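Local structure of phosphoethanolamine N-methyltransferase 1 (Haemonchus contortus, 4KRG) at residues V61-A66 with L124-W129; L130-S135 with L158-S163. The protein probably catalyses the S-adenosylmethionine-dependent N-methylation of phosphoethanolamine, a step of nematode phosphocholine biosynthesis. All blocks are in the same frame, centred on the assembly; numbering follows the deposited sequence.

Interaction 1 of 2, residues V61-A66 with L124-W129; sequences VVDIGA and LVFTNW. With SAH (S-adenosyl-L-homocysteine), chain D; OPE (phosphoric acid mono-(2-amino-ethyl) ester), chain C.
Two neighbouring parallel strands of the Rossmann-like methyltransferase fold meet here, and the loops that follow them enter the cofactor site. The sequence D63-I64-G65-A66 belongs to the glycine-rich cofactor-binding motif of these methyltransferases. The ladder alternates across the pair: V62 N donates to L124 O, V62 O accepts from F126 N at 2.8 Å, and I64 N donates to F126 O. All three carbonyls are met nearly along the C=O axis.

V61 and L124 lie side by side on the face that also carries D63 and F126. V61 CG1 touches L124 CD2 at 3.7 Å. V62 and V125 pair on the other face through V62 CG1 and V125 CG2. D63 CG is anti to its backbone N, which brings D63 OD1 in plane to the edge of the F126 ring, 3.4 Å from F126 CD2. The carboxylate stands almost perpendicular to that ring (86°). D63 OD2 is taken by T72.

Beyond the strands the backbones diverge, and the amino group of SAH and two waters bridge them. SAH N donates to G65 O at 2.9 Å and to N128 O at 2.8 Å. N128 ND2 holds SAH O at 2.9 Å. One water joins I64 O to N128 N; a second joins G65 O, W129 O and SAH N. The W129 indole has OPE CB over the centre of one face, 3.7 Å above it, and N128 ND2 against the opposite face. SAH N gives three hydrogen bonds, to G65 O, N128 O and a water, which is consistent with a protonated, positively charged amino group.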
loop_
_atom_site.group_PDB
_atom_site.type_symbol
_atom_site.label_atom_id
_atom_site.label_comp_id
_atom_site.label_asym_id
_atom_site.label_seq_id
_atom_site.Cartn_x
_atom_site.Cartn_y
_atom_site.Cartn_z
ATOM N N VAL A 61 16.069 -8.231 -14.777
ATOM C CA VAL A 61 14.670 -8.045 -14.408
ATOM C C VAL A 61 13.791 -9.069 -15.114
ATOM O O VAL A 61 14.028 -9.402 -16.272
ATOM C CB VAL A 61 14.179 -6.631 -14.803
ATOM C CG1 VAL A 61 12.751 -6.411 -14.357
ATOM C CG2 VAL A 61 15.082 -5.563 -14.219
ATOM N N VAL A 62 12.780 -9.585 -14.422
ATOM C CA VAL A 62 11.776 -10.396 -15.091
ATOM C C VAL A 62 10.427 -9.706 -14.966
ATOM O O VAL A 62 9.970 -9.416 -13.860
ATOM C CB VAL A 62 11.731 -11.861 -14.575
ATOM C CG1 VAL A 62 11.491 -11.919 -13.079
ATOM C CG2 VAL A 62 10.666 -12.651 -15.321
ATOM N N ASP A 63 9.819 -9.401 -16.112
ATOM C CA ASP A 63 8.524 -8.719 -16.156
ATOM C C ASP A 63 7.480 -9.755 -16.526
ATOM O O ASP A 63 7.382 -10.152 -17.685
ATOM C CB ASP A 63 8.559 -7.570 -17.172
ATOM C CG ASP A 63 7.215 -6.861 -17.328
ATOM O OD1 ASP A 63 6.259 -7.139 -16.564
ATOM O OD2 ASP A 63 7.118 -5.994 -18.227
ATOM N N ILE A 64 6.713 -10.199 -15.533
ATOM C CA ILE A 64 5.786 -11.317 -15.705
ATOM C C ILE A 64 4.349 -10.832 -15.896
ATOM O O ILE A 64 3.821 -10.103 -15.064
ATOM C CB ILE A 64 5.854 -12.257 -14.496
ATOM C CG1 ILE A 64 7.299 -12.690 -14.262
ATOM C CG2 ILE A 64 4.960 -13.467 -14.697
ATOM C CD1 ILE A 64 7.480 -13.558 -13.046
ATOM N N GLY A 65 3.718 -11.251 -16.991
ATOM C CA GLY A 65 2.407 -10.736 -17.355
ATOM C C GLY A 65 2.570 -9.393 -18.038
ATOM O O GLY A 65 1.743 -8.496 -17.897
ATOM N N ALA A 66 3.659 -9.268 -18.791
ATOM C CA ALA A 66 4.065 -8.004 -19.403
ATOM C C ALA A 66 3.135 -7.529 -20.512
ATOM O O ALA A 66 3.178 -6.358 -20.892
ATOM C CB ALA A 66 5.473 -8.128 -19.952
ATOM N N LEU A 124 15.196 -8.050 -9.874
ATOM C CA LEU A 124 13.855 -7.488 -9.758
ATOM C C LEU A 124 12.835 -8.417 -10.398
ATOM O O LEU A 124 12.997 -8.828 -11.544
ATOM C CB LEU A 124 13.782 -6.116 -10.432
ATOM C CG LEU A 124 12.401 -5.442 -10.496
ATOM C CD1 LEU A 124 11.889 -5.099 -9.109
ATOM C CD2 LEU A 124 12.444 -4.193 -11.363
ATOM N N VAL A 125 11.803 -8.767 -9.643
ATOM C CA VAL A 125 10.639 -9.431 -10.203
ATOM C C VAL A 125 9.573 -8.355 -10.333
ATOM O O VAL A 125 9.091 -7.826 -9.333
ATOM C CB VAL A 125 10.151 -10.595 -9.303
ATOM C CG1 VAL A 125 8.800 -11.137 -9.780
ATOM C CG2 VAL A 125 11.178 -11.714 -9.283
ATOM N N PHE A 126 9.235 -8.000 -11.566
ATOM C CA PHE A 126 8.296 -6.918 -11.795
ATOM C C PHE A 126 6.961 -7.446 -12.274
ATOM O O PHE A 126 6.889 -8.186 -13.257
ATOM C CB PHE A 126 8.835 -5.931 -12.828
ATOM C CG PHE A 126 7.896 -4.792 -13.109
ATOM C CD1 PHE A 126 7.932 -3.639 -12.334
ATOM C CD2 PHE A 126 6.962 -4.875 -14.135
ATOM C CE1 PHE A 126 7.060 -2.587 -12.582
ATOM C CE2 PHE A 126 6.083 -3.824 -14.385
ATOM C CZ PHE A 126 6.134 -2.686 -13.607
ATOM N N THR A 127 5.898 -7.056 -11.585
ATOM C CA THR A 127 4.556 -7.352 -12.044
ATOM C C THR A 127 3.682 -6.120 -11.866
ATOM O O THR A 127 3.996 -5.226 -11.081
ATOM C CB THR A 127 3.930 -8.531 -11.281
ATOM O OG1 THR A 127 3.727 -8.155 -9.916
ATOM C CG2 THR A 127 4.816 -9.774 -11.354
ATOM N N ASN A 128 2.584 -6.083 -12.603
ATOM C CA ASN A 128 1.616 -4.999 -12.513
ATOM C C ASN A 128 0.285 -5.553 -13.006
ATOM O O ASN A 128 0.152 -5.863 -14.190
ATOM C CB ASN A 128 2.077 -3.793 -13.353
ATOM C CG ASN A 128 1.168 -2.578 -13.195
ATOM O OD1 ASN A 128 1.308 -1.797 -12.250
ATOM N ND2 ASN A 128 0.237 -2.412 -14.123
ATOM N N TRP A 129 -0.672 -5.706 -12.087
ATOM C CA TRP A 129 -1.958 -6.373 -12.356
ATOM C C TRP A 129 -1.825 -7.876 -12.687
ATOM O O TRP A 129 -2.127 -8.286 -13.805
ATOM C CB TRP A 129 -2.716 -5.692 -13.505
ATOM C CG TRP A 129 -3.319 -4.347 -13.225
ATOM C CD1 TRP A 129 -3.990 -3.949 -12.099
ATOM C CD2 TRP A 129 -3.320 -3.231 -14.114
ATOM N NE1 TRP A 129 -4.413 -2.643 -12.239
ATOM C CE2 TRP A 129 -4.012 -2.177 -13.466
ATOM C CE3 TRP A 129 -2.808 -3.006 -15.396
ATOM C CZ2 TRP A 129 -4.199 -0.933 -14.061
ATOM C CZ3 TRP A 129 -2.992 -1.774 -15.983
ATOM C CH2 TRP A 129 -3.684 -0.750 -15.316
HETATM N N SAH D . 1.159 -5.866 -16.794
HETATM C CA SAH D . 0.755 -5.248 -18.068
HETATM C CB SAH D . -0.580 -5.918 -18.542
HETATM C CG SAH D . -1.703 -5.862 -17.508
HETATM S SD SAH D . -3.187 -6.825 -17.920
HETATM C C SAH D . 0.606 -3.787 -17.926
HETATM O O SAH D . 0.206 -3.315 -16.874
HETATM O OXT SAH D . 0.583 -3.108 -18.930
HETATM C "C5'" SAH D . -2.766 -8.543 -17.526
HETATM C "C4'" SAH D . -1.726 -9.195 -18.259
HETATM O "O4'" SAH D . -1.252 -10.344 -17.507
HETATM C "C3'" SAH D . -2.217 -9.714 -19.550
HETATM O "O3'" SAH D . -1.214 -9.555 -20.528
HETATM C "C2'" SAH D . -2.437 -11.133 -19.306
HETATM O "O2'" SAH D . -2.313 -11.872 -20.489
HETATM C "C1'" SAH D . -1.369 -11.461 -18.333
HETATM N N9 SAH D . -1.649 -12.692 -17.515
HETATM C C8 SAH D . -2.679 -12.906 -16.686
HETATM N N7 SAH D . -2.453 -14.062 -16.061
HETATM C C5 SAH D . -1.295 -14.580 -16.477
HETATM C C6 SAH D . -0.584 -15.751 -16.166
HETATM N N6 SAH D . -1.062 -16.661 -15.254
HETATM N N1 SAH D . 0.591 -15.960 -16.788
HETATM C C2 SAH D . 1.081 -15.100 -17.673
HETATM N N3 SAH D . 0.421 -13.973 -17.990
HETATM C C4 SAH D . -0.759 -13.690 -17.409
HETATM C CA OPE C . -7.369 -3.581 -14.878
HETATM C CB OPE C . -6.464 -3.991 -15.993
HETATM O O1 OPE C . -10.106 -3.021 -14.199
HETATM O O2 OPE C . -9.008 -3.822 -12.159
HETATM O O3 OPE C . -10.379 -5.414 -13.500
HETATM O O4 OPE C . -8.186 -4.575 -14.380
HETATM N N OPE C . -5.659 -5.167 -15.789
HETATM P P OPE C . -9.455 -4.217 -13.542
HETATM O O HOH W 1 2.237 -7.828 -14.595
HETATM O O HOH W 2 0.177 -8.508 -15.521
#

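Interaction 2 of 2, residues L130-S135 with L158-S163; sequences LMMYLS and LRESCS. With OPE (phosphoric acid mono-(2-amino-ethyl) ester), chain C; SAH (S-adenosyl-L-homocysteine), chain D.
The carboxylate of E160 is turned toward the start of the 3-10 turn at M131-M132. It receives the N-H groups of L130, just before the turn, and of M131 and M132. E160 CG is anti to the carbonyl carbon (chi1 -55°), and the chain bends again at chi2 (-66°), so the acid reaches across to the turn. E160 OE2 accepts from L130 N through its syn lone pair at 3.2 Å. It also takes M131 N at 2.8 Å, this time from above the carboxylate plane. E160 OE1 is met by M132 N at 3.0 Å, steeply out of the plane (57°). This grip on both oxygens fixes the rotation of the group. The N-H groups probably help to keep the buried acid ionised.

Both selenomethionines cross E160 obliquely. M131 lays CB and CG along E160 OE2, and M131 CG meets L158 CD2 at 3.9 Å. M132 CG takes the crowded position between its backbone N and carbonyl carbon. Its SE passes E160 OE1, and M132 CE ends 3.3 Å from S161 OG, beside the phosphate of OPE. M132 CG also lies over one face of the Y133 ring.

The substrate is held at its two ends. S161 OG donates a very short bond, 2.5 Å, to OPE O2, while OPE N donates to Y133 OH at 3.1 Å. Y186, S166 and H176 complete the polar site. L130 CD1 and L134 CD2 touch the adenine of SAH.

V139 and F142 of helix 136-149 pack on M131 and L134. Y192 of helix 189-198 touches M131 and E160, and strand 231-240 runs antiparallel beside strand 154-161, with W234 against L158 and E160.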
loop_
_atom_site.group_PDB
_atom_site.type_symbol
_atom_site.label_atom_id
_atom_site.label_comp_id
_atom_site.label_asym_id
_atom_site.label_seq_id
_atom_site.Cartn_x
_atom_site.Cartn_y
_atom_site.Cartn_z
ATOM N N LEU A 130 -1.406 -8.695 -11.726
ATOM C CA LEU A 130 -1.233 -10.126 -11.997
ATOM C C LEU A 130 -1.815 -11.067 -10.936
ATOM O O LEU A 130 -2.483 -12.043 -11.278
ATOM C CB LEU A 130 0.238 -10.467 -12.248
ATOM C CG LEU A 130 0.507 -11.930 -12.622
ATOM C CD1 LEU A 130 -0.168 -12.290 -13.945
ATOM C CD2 LEU A 130 2.001 -12.216 -12.681
HETATM N N MSE A 131 -1.561 -10.780 -9.661
HETATM C CA MSE A 131 -2.060 -11.636 -8.579
HETATM C C MSE A 131 -3.582 -11.791 -8.616
HETATM O O MSE A 131 -4.120 -12.837 -8.260
HETATM C CB MSE A 131 -1.641 -11.101 -7.204
HETATM C CG MSE A 131 -0.145 -10.951 -6.968
HETATM SE SE MSE A 131 0.851 -12.619 -7.210
HETATM C CE MSE A 131 1.344 -12.354 -9.093
HETATM N N MSE A 132 -4.265 -10.737 -9.048
HETATM C CA MSE A 132 -5.721 -10.733 -9.154
HETATM C C MSE A 132 -6.214 -11.744 -10.193
HETATM O O MSE A 132 -7.401 -12.064 -10.230
HETATM C CB MSE A 132 -6.193 -9.333 -9.536
HETATM C CG MSE A 132 -5.548 -8.859 -10.819
HETATM SE SE MSE A 132 -5.517 -6.915 -11.043
HETATM C CE MSE A 132 -7.355 -6.658 -11.649
ATOM N N TYR A 133 -5.305 -12.235 -11.037
ATOM C CA TYR A 133 -5.646 -13.248 -12.036
ATOM C C TYR A 133 -5.125 -14.636 -11.646
ATOM O O TYR A 133 -5.082 -15.546 -12.476
ATOM C CB TYR A 133 -5.136 -12.847 -13.428
ATOM C CG TYR A 133 -5.656 -11.510 -13.909
ATOM C CD1 TYR A 133 -7.008 -11.319 -14.155
ATOM C CD2 TYR A 133 -4.792 -10.441 -14.130
ATOM C CE1 TYR A 133 -7.489 -10.094 -14.592
ATOM C CE2 TYR A 133 -5.266 -9.212 -14.573
ATOM C CZ TYR A 133 -6.616 -9.049 -14.800
ATOM O OH TYR A 133 -7.100 -7.837 -15.226
ATOM N N LEU A 134 -4.739 -14.789 -10.382
ATOM C CA LEU A 134 -4.307 -16.076 -9.837
ATOM C C LEU A 134 -5.195 -16.475 -8.659
ATOM O O LEU A 134 -5.774 -15.616 -8.011
ATOM C CB LEU A 134 -2.856 -16.002 -9.365
ATOM C CG LEU A 134 -1.792 -15.662 -10.408
ATOM C CD1 LEU A 134 -0.407 -15.626 -9.783
ATOM C CD2 LEU A 134 -1.823 -16.656 -11.539
ATOM N N SER A 135 -5.302 -17.772 -8.374
ATOM C CA SER A 135 -6.035 -18.216 -7.188
ATOM C C SER A 135 -5.184 -17.931 -5.965
ATOM O O SER A 135 -3.995 -17.646 -6.093
ATOM C CB SER A 135 -6.340 -19.708 -7.257
ATOM O OG SER A 135 -5.139 -20.455 -7.214
ATOM N N LEU A 158 4.754 -5.351 -6.949
ATOM C CA LEU A 158 3.417 -5.826 -7.273
ATOM C C LEU A 158 2.453 -4.651 -7.243
ATOM O O LEU A 158 2.652 -3.707 -6.500
ATOM C CB LEU A 158 2.979 -6.890 -6.278
ATOM C CG LEU A 158 3.931 -8.087 -6.195
ATOM C CD1 LEU A 158 4.212 -8.430 -4.743
ATOM C CD2 LEU A 158 3.345 -9.280 -6.914
ATOM N N ARG A 159 1.424 -4.713 -8.074
ATOM C CA ARG A 159 0.375 -3.706 -8.092
ATOM C C ARG A 159 -0.919 -4.424 -8.415
ATOM O O ARG A 159 -0.997 -5.147 -9.409
ATOM C CB ARG A 159 0.651 -2.656 -9.164
ATOM C CG ARG A 159 -0.450 -1.607 -9.277
ATOM C CD ARG A 159 -1.470 -1.922 -10.366
ATOM N NE ARG A 159 -2.331 -0.767 -10.612
ATOM C CZ ARG A 159 -2.012 0.243 -11.415
ATOM N NH1 ARG A 159 -0.854 0.246 -12.067
ATOM N NH2 ARG A 159 -2.855 1.252 -11.569
ATOM N N GLU A 160 -1.939 -4.242 -7.586
ATOM C CA GLU A 160 -3.177 -4.970 -7.805
ATOM C C GLU A 160 -4.405 -4.083 -7.656
ATOM O O GLU A 160 -4.389 -3.107 -6.906
ATOM C CB GLU A 160 -3.280 -6.159 -6.844
ATOM C CG GLU A 160 -2.104 -7.118 -6.884
ATOM C CD GLU A 160 -1.989 -7.866 -8.208
ATOM O OE1 GLU A 160 -3.020 -8.017 -8.904
ATOM O OE2 GLU A 160 -0.870 -8.310 -8.553
ATOM N N SER A 161 -5.465 -4.420 -8.383
ATOM C CA SER A 161 -6.757 -3.797 -8.161
ATOM C C SER A 161 -7.308 -4.412 -6.892
ATOM O O SER A 161 -7.648 -5.602 -6.861
ATOM C CB SER A 161 -7.713 -4.079 -9.315
ATOM O OG SER A 161 -7.208 -3.542 -10.518
ATOM N N CYS A 162 -7.380 -3.617 -5.836
ATOM C CA CYS A 162 -7.835 -4.148 -4.566
ATOM C C CYS A 162 -9.307 -3.828 -4.332
ATOM O O CYS A 162 -9.754 -2.718 -4.610
ATOM C CB CYS A 162 -6.952 -3.634 -3.425
ATOM S SG CYS A 162 -5.247 -4.240 -3.520
ATOM N N SER A 163 -10.051 -4.829 -3.865
ATOM C CA SER A 163 -11.465 -4.703 -3.489
ATOM C C SER A 163 -12.475 -4.431 -4.615
ATOM O O SER A 163 -13.640 -4.805 -4.497
ATOM C CB SER A 163 -11.650 -3.694 -2.356
ATOM O OG SER A 163 -11.076 -4.177 -1.161
HETATM C CA OPE C . -7.369 -3.581 -14.878
HETATM C CB OPE C . -6.464 -3.991 -15.993
HETATM O O1 OPE C . -10.106 -3.021 -14.199
HETATM O O2 OPE C . -9.008 -3.822 -12.159
HETATM O O3 OPE C . -10.379 -5.414 -13.500
HETATM O O4 OPE C . -8.186 -4.575 -14.380
HETATM N N OPE C . -5.659 -5.167 -15.789
HETATM P P OPE C . -9.455 -4.217 -13.542
HETATM N N SAH D . 1.159 -5.866 -16.794
HETATM C CA SAH D . 0.755 -5.248 -18.068
HETATM C CB SAH D . -0.580 -5.918 -18.542
HETATM C CG SAH D . -1.703 -5.862 -17.508
HETATM S SD SAH D . -3.187 -6.825 -17.920
HETATM C C SAH D . 0.606 -3.787 -17.926
HETATM O O SAH D . 0.206 -3.315 -16.874
HETATM O OXT SAH D . 0.583 -3.108 -18.930
HETATM C "C5'" SAH D . -2.766 -8.543 -17.526
HETATM C "C4'" SAH D . -1.726 -9.195 -18.259
HETATM O "O4'" SAH D . -1.252 -10.344 -17.507
HETATM C "C3'" SAH D . -2.217 -9.714 -19.550
HETATM O "O3'" SAH D . -1.214 -9.555 -20.528
HETATM C "C2'" SAH D . -2.437 -11.133 -19.306
HETATM O "O2'" SAH D . -2.313 -11.872 -20.489
HETATM C "C1'" SAH D . -1.369 -11.461 -18.333
HETATM N N9 SAH D . -1.649 -12.692 -17.515
HETATM C C8 SAH D . -2.679 -12.906 -16.686
HETATM N N7 SAH D . -2.453 -14.062 -16.061
HETATM C C5 SAH D . -1.295 -14.580 -16.477
HETATM C C6 SAH D . -0.584 -15.751 -16.166
HETATM N N6 SAH D . -1.062 -16.661 -15.254
HETATM N N1 SAH D . 0.591 -15.960 -16.788
HETATM C C2 SAH D . 1.081 -15.100 -17.673
HETATM N N3 SAH D . 0.421 -13.973 -17.990
HETATM C C4 SAH D . -0.759 -13.690 -17.409
#

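Overall arrangement
From the N terminus, strand 60-64 comes first. Interaction 1 closes the chain between it and strand 122-126, a loop that includes strands 81-86 and 105-109. Interaction 2 opens at the next residue and closes a shorter loop through helix 136-149 onto strand 154-161. The two are in series, neither nested nor crossed. Strands 122-126 and 154-161 are neighbours, and the two contacts touch at T127-W129: W129 N probably bonds to R159 O, N128 OD1 to R159 NH1, and T127 packs on L158. Together they tie three strands that lie side by side in the sheet, at the ends that bear the binding loops. Both contacts reach SAH and OPE, so cofactor and substrate share one site.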